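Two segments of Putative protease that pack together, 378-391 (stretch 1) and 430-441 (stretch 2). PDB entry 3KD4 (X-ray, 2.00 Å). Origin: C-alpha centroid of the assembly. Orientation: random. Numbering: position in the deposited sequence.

Stretch 1 (378-391) VAISADQAKDGFAI
Stretch 2, residues 430-441: TVTPAEGMKLQT

Neighbouring parallel strands are joined both by backbone hydrogen bonds and by side-chain packing, and this pair from a putative protease illustrates the combination. Strand 378-380 runs alongside strand 430-433 with their axes 4.6 Å apart at closest approach and 16° between their directions. The register pairs Val 378 with Val 431, Ala 379 with Thr 432 and Ile 380 with Pro 433, at CA-CA distances of 4.6, 4.8 and 4.5 Å. Extended backbones carry it, with phi/psi of -137/125 at Val 378, -128/126 at Ile 380 and -109/124 at Val 431.

As in any parallel ladder, alternate residues of one strand bond to residues flanking their partners. Val 378 N donates to Thr 430 O (2.8 Å), Thr 432 N to Val 378 O (2.7 Å), and Ile 380 N to Thr 432 O (3.0 Å), all nearly straight. Pro 433 has no amide hydrogen, but its nitrogen falls at a position the ladder does not use. The last rung, Ala 434 N to Ile 380 O, is short at 2.6 Å yet bent to 122° and therefore weak. CA-H...O contacts supplement the ladder: Val 431 CA lies 3.2 Å from Val 378 O, and Ala 379 CA 3.4 Å from Thr 432 O.

Val 378, Ile 380, Val 431 and Pro 433 share one face of the sheet. Both valines adopt t, and Val 378 CB comes within 4.2 Å of Val 431 CG2. Ile 380, buried with chi1 m (-42°) and chi2 t, brings CD1 to 3.8 Å from Val 431 CG1 and 4.4 Å from Pro 433 CB. Branched aliphatic side chains suit this extended, apolar surface. Ala 379 and Thr 432 (chi1 m) occupy the other, exposed face.

Beyond the strands, a type II turn from Ala 434 to Met 437, closed by Met 437 N to Ala 434 O (3.1 Å), redirects the second stretch; Gly 436 accommodates its positive phi of 78°. The CA-to-CB bond of selenomethionine Met 437 points toward stretch 1; with chi1 m, chi2 t and chi3 t (151°), the residue has 91 Å² covered by it. Its CE lies 3.9 Å from Ile 380 CG2, 3.2 Å from Ala 385 CB and 3.7 Å from Ala 390 CB; the alanine methyl groups border the end of this long side chain, where the packing is tight and Met 437 CE is modelled too close to Ser 381 O (2.5 Å), so the exact place of CE is uncertain. Ala 382 CB meets Ala 434 CB at 3.8 Å.

Within stretch 1, Ser 381 N donates to Gln 384 OE1 (2.7 Å), bracing the loop that follows the strand. Farther along, Phe 389 CE1 approaches Gln 440 CG obliquely at 4.3 Å. Altogether the contact buries 514 Å², summed over both sides.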

# COMPACT_ATOMS: atom_id res chain seq x y z
N VAL A 378 -9.89 -15.31 33.52
CA VAL A 378 -11.03 -16.13 33.18
C VAL A 378 -11.54 -16.89 34.41
O VAL A 378 -10.79 -17.61 35.07
CB VAL A 378 -10.65 -17.14 32.08
CG1 VAL A 378 -11.85 -17.97 31.72
CG2 VAL A 378 -10.11 -16.42 30.86
N ALA A 379 -12.82 -16.72 34.69
CA ALA A 379 -13.51 -17.47 35.74
C ALA A 379 -14.34 -18.57 35.10
O ALA A 379 -14.88 -18.40 34.02
CB ALA A 379 -14.40 -16.53 36.55
N ILE A 380 -14.41 -19.73 35.74
CA ILE A 380 -15.33 -20.76 35.27
C ILE A 380 -16.18 -21.22 36.44
O ILE A 380 -15.65 -21.64 37.47
CB ILE A 380 -14.62 -22.01 34.72
CG1 ILE A 380 -13.44 -21.64 33.85
CG2 ILE A 380 -15.61 -22.86 33.92
CD1 ILE A 380 -12.57 -22.80 33.57
N SER A 381 -17.49 -21.17 36.24
CA SER A 381 -18.47 -21.58 37.26
C SER A 381 -18.77 -23.07 37.21
O SER A 381 -18.68 -23.70 36.14
CB SER A 381 -19.79 -20.84 37.03
OG SER A 381 -20.47 -21.41 35.92
N ALA A 382 -19.17 -23.63 38.36
CA ALA A 382 -19.75 -24.97 38.43
C ALA A 382 -21.11 -24.97 37.70
O ALA A 382 -21.66 -26.03 37.41
CB ALA A 382 -19.91 -25.43 39.88
N ASP A 383 -21.64 -23.77 37.43
CA ASP A 383 -22.80 -23.61 36.55
C ASP A 383 -22.48 -24.28 35.22
O ASP A 383 -23.12 -25.26 34.84
CB ASP A 383 -23.13 -22.13 36.32
N GLN A 384 -21.44 -23.79 34.56
CA GLN A 384 -21.06 -24.25 33.22
C GLN A 384 -20.68 -25.74 33.09
O GLN A 384 -20.46 -26.20 31.97
CB GLN A 384 -19.89 -23.42 32.70
CG GLN A 384 -20.16 -21.94 32.58
CD GLN A 384 -18.87 -21.11 32.66
OE1 GLN A 384 -18.05 -21.28 33.57
NE2 GLN A 384 -18.70 -20.19 31.72
N ALA A 385 -20.60 -26.49 34.20
CA ALA A 385 -20.19 -27.91 34.16
C ALA A 385 -21.17 -28.91 34.79
O ALA A 385 -20.76 -30.05 35.09
CB ALA A 385 -18.82 -28.10 34.81
N LYS A 386 -22.43 -28.51 34.98
CA LYS A 386 -23.45 -29.40 35.60
C LYS A 386 -23.67 -30.73 34.83
O LYS A 386 -23.98 -31.75 35.45
CB LYS A 386 -24.79 -28.66 35.78
N ASP A 387 -23.48 -30.71 33.51
CA ASP A 387 -23.74 -31.88 32.63
C ASP A 387 -22.50 -32.75 32.36
O ASP A 387 -22.43 -33.48 31.36
CB ASP A 387 -24.40 -31.40 31.34
CG ASP A 387 -25.79 -30.76 31.59
OD1 ASP A 387 -26.27 -30.78 32.77
OD2 ASP A 387 -26.41 -30.24 30.63
N GLY A 388 -21.54 -32.67 33.28
CA GLY A 388 -20.38 -33.53 33.27
C GLY A 388 -19.12 -32.75 33.03
O GLY A 388 -18.13 -32.98 33.69
N PHE A 389 -19.16 -31.83 32.08
CA PHE A 389 -17.96 -31.14 31.64
C PHE A 389 -18.17 -29.65 31.46
O PHE A 389 -19.28 -29.20 31.20
CB PHE A 389 -17.47 -31.69 30.31
CG PHE A 389 -16.86 -33.04 30.40
CD1 PHE A 389 -15.49 -33.18 30.56
CD2 PHE A 389 -17.64 -34.18 30.32
CE1 PHE A 389 -14.92 -34.43 30.62
CE2 PHE A 389 -17.06 -35.43 30.37
CZ PHE A 389 -15.70 -35.56 30.52
N ALA A 390 -17.08 -28.90 31.60
CA ALA A 390 -17.08 -27.48 31.28
C ALA A 390 -15.99 -27.29 30.25
O ALA A 390 -14.85 -27.70 30.49
CB ALA A 390 -16.81 -26.66 32.52
N ILE A 391 -16.35 -26.74 29.08
CA ILE A 391 -15.41 -26.42 28.01
C ILE A 391 -15.06 -24.95 28.10
O ILE A 391 -15.87 -24.10 27.74
CB ILE A 391 -15.99 -26.66 26.60
CG1 ILE A 391 -16.36 -28.13 26.41
CG2 ILE A 391 -14.97 -26.29 25.52
CD1 ILE A 391 -17.46 -28.33 25.37
N THR A 430 -5.06 -16.12 33.35
CA THR A 430 -5.19 -16.61 34.71
C THR A 430 -6.62 -17.12 34.83
O THR A 430 -7.59 -16.37 34.68
CB THR A 430 -4.85 -15.56 35.78
OG1 THR A 430 -3.49 -15.14 35.61
CG2 THR A 430 -5.01 -16.16 37.18
N VAL A 431 -6.72 -18.43 35.02
CA VAL A 431 -7.99 -19.10 35.01
C VAL A 431 -8.34 -19.52 36.44
O VAL A 431 -7.56 -20.22 37.08
CB VAL A 431 -7.95 -20.34 34.09
CG1 VAL A 431 -9.30 -21.02 34.12
CG2 VAL A 431 -7.56 -19.93 32.67
N THR A 432 -9.50 -19.08 36.92
CA THR A 432 -9.99 -19.52 38.22
C THR A 432 -11.24 -20.40 38.04
O THR A 432 -12.35 -19.90 37.86
CB THR A 432 -10.27 -18.35 39.16
OG1 THR A 432 -9.08 -17.57 39.31
CG2 THR A 432 -10.71 -18.88 40.56
N PRO A 433 -11.06 -21.72 38.07
CA PRO A 433 -12.23 -22.61 38.00
C PRO A 433 -13.03 -22.66 39.32
O PRO A 433 -12.45 -22.45 40.40
CB PRO A 433 -11.62 -23.98 37.71
CG PRO A 433 -10.22 -23.90 38.28
CD PRO A 433 -9.79 -22.45 38.24
N ALA A 434 -14.32 -22.98 39.21
CA ALA A 434 -15.18 -23.22 40.39
C ALA A 434 -14.64 -24.34 41.27
O ALA A 434 -13.91 -25.23 40.79
CB ALA A 434 -16.59 -23.57 39.94
N GLU A 435 -15.01 -24.31 42.54
CA GLU A 435 -14.53 -25.29 43.54
C GLU A 435 -14.88 -26.70 43.09
O GLU A 435 -15.99 -26.95 42.61
CB GLU A 435 -15.12 -25.01 44.94
N GLY A 436 -13.91 -27.61 43.18
CA GLY A 436 -14.15 -29.00 42.80
C GLY A 436 -14.16 -29.33 41.30
O GLY A 436 -14.40 -30.47 40.92
N MSE A 437 -13.92 -28.35 40.44
CA MSE A 437 -13.78 -28.67 39.01
C MSE A 437 -12.41 -29.31 38.82
O MSE A 437 -11.42 -28.93 39.46
CB MSE A 437 -13.94 -27.43 38.14
CG MSE A 437 -15.35 -26.91 38.06
SE MSE A 437 -15.36 -25.56 36.69
CE MSE A 437 -17.18 -25.69 36.05
N LYS A 438 -12.35 -30.30 37.94
CA LYS A 438 -11.12 -31.06 37.73
C LYS A 438 -10.62 -30.83 36.31
O LYS A 438 -11.36 -31.00 35.34
CB LYS A 438 -11.42 -32.53 37.96
CG LYS A 438 -10.25 -33.49 37.71
CD LYS A 438 -10.61 -34.93 38.14
CE LYS A 438 -11.03 -35.02 39.61
NZ LYS A 438 -11.50 -36.40 39.96
N LEU A 439 -9.35 -30.46 36.19
CA LEU A 439 -8.76 -30.14 34.89
C LEU A 439 -8.49 -31.44 34.16
O LEU A 439 -7.71 -32.25 34.63
CB LEU A 439 -7.47 -29.33 35.04
CG LEU A 439 -6.79 -28.94 33.71
CD1 LEU A 439 -7.61 -27.92 32.90
CD2 LEU A 439 -5.41 -28.41 34.02
N GLN A 440 -9.11 -31.61 33.02
CA GLN A 440 -8.90 -32.83 32.20
C GLN A 440 -7.83 -32.64 31.12
O GLN A 440 -7.13 -33.56 30.76
CB GLN A 440 -10.23 -33.29 31.62
CG GLN A 440 -11.18 -33.81 32.69
CD GLN A 440 -10.80 -35.18 33.21
OE1 GLN A 440 -9.85 -35.79 32.73
NE2 GLN A 440 -11.56 -35.68 34.19
N THR A 441 -7.66 -31.42 30.63
CA THR A 441 -6.57 -31.09 29.72
C THR A 441 -5.20 -31.40 30.30
O THR A 441 -4.95 -31.07 31.45
CB THR A 441 -6.63 -29.60 29.42
OG1 THR A 441 -7.93 -29.30 28.87
CG2 THR A 441 -5.50 -29.17 28.45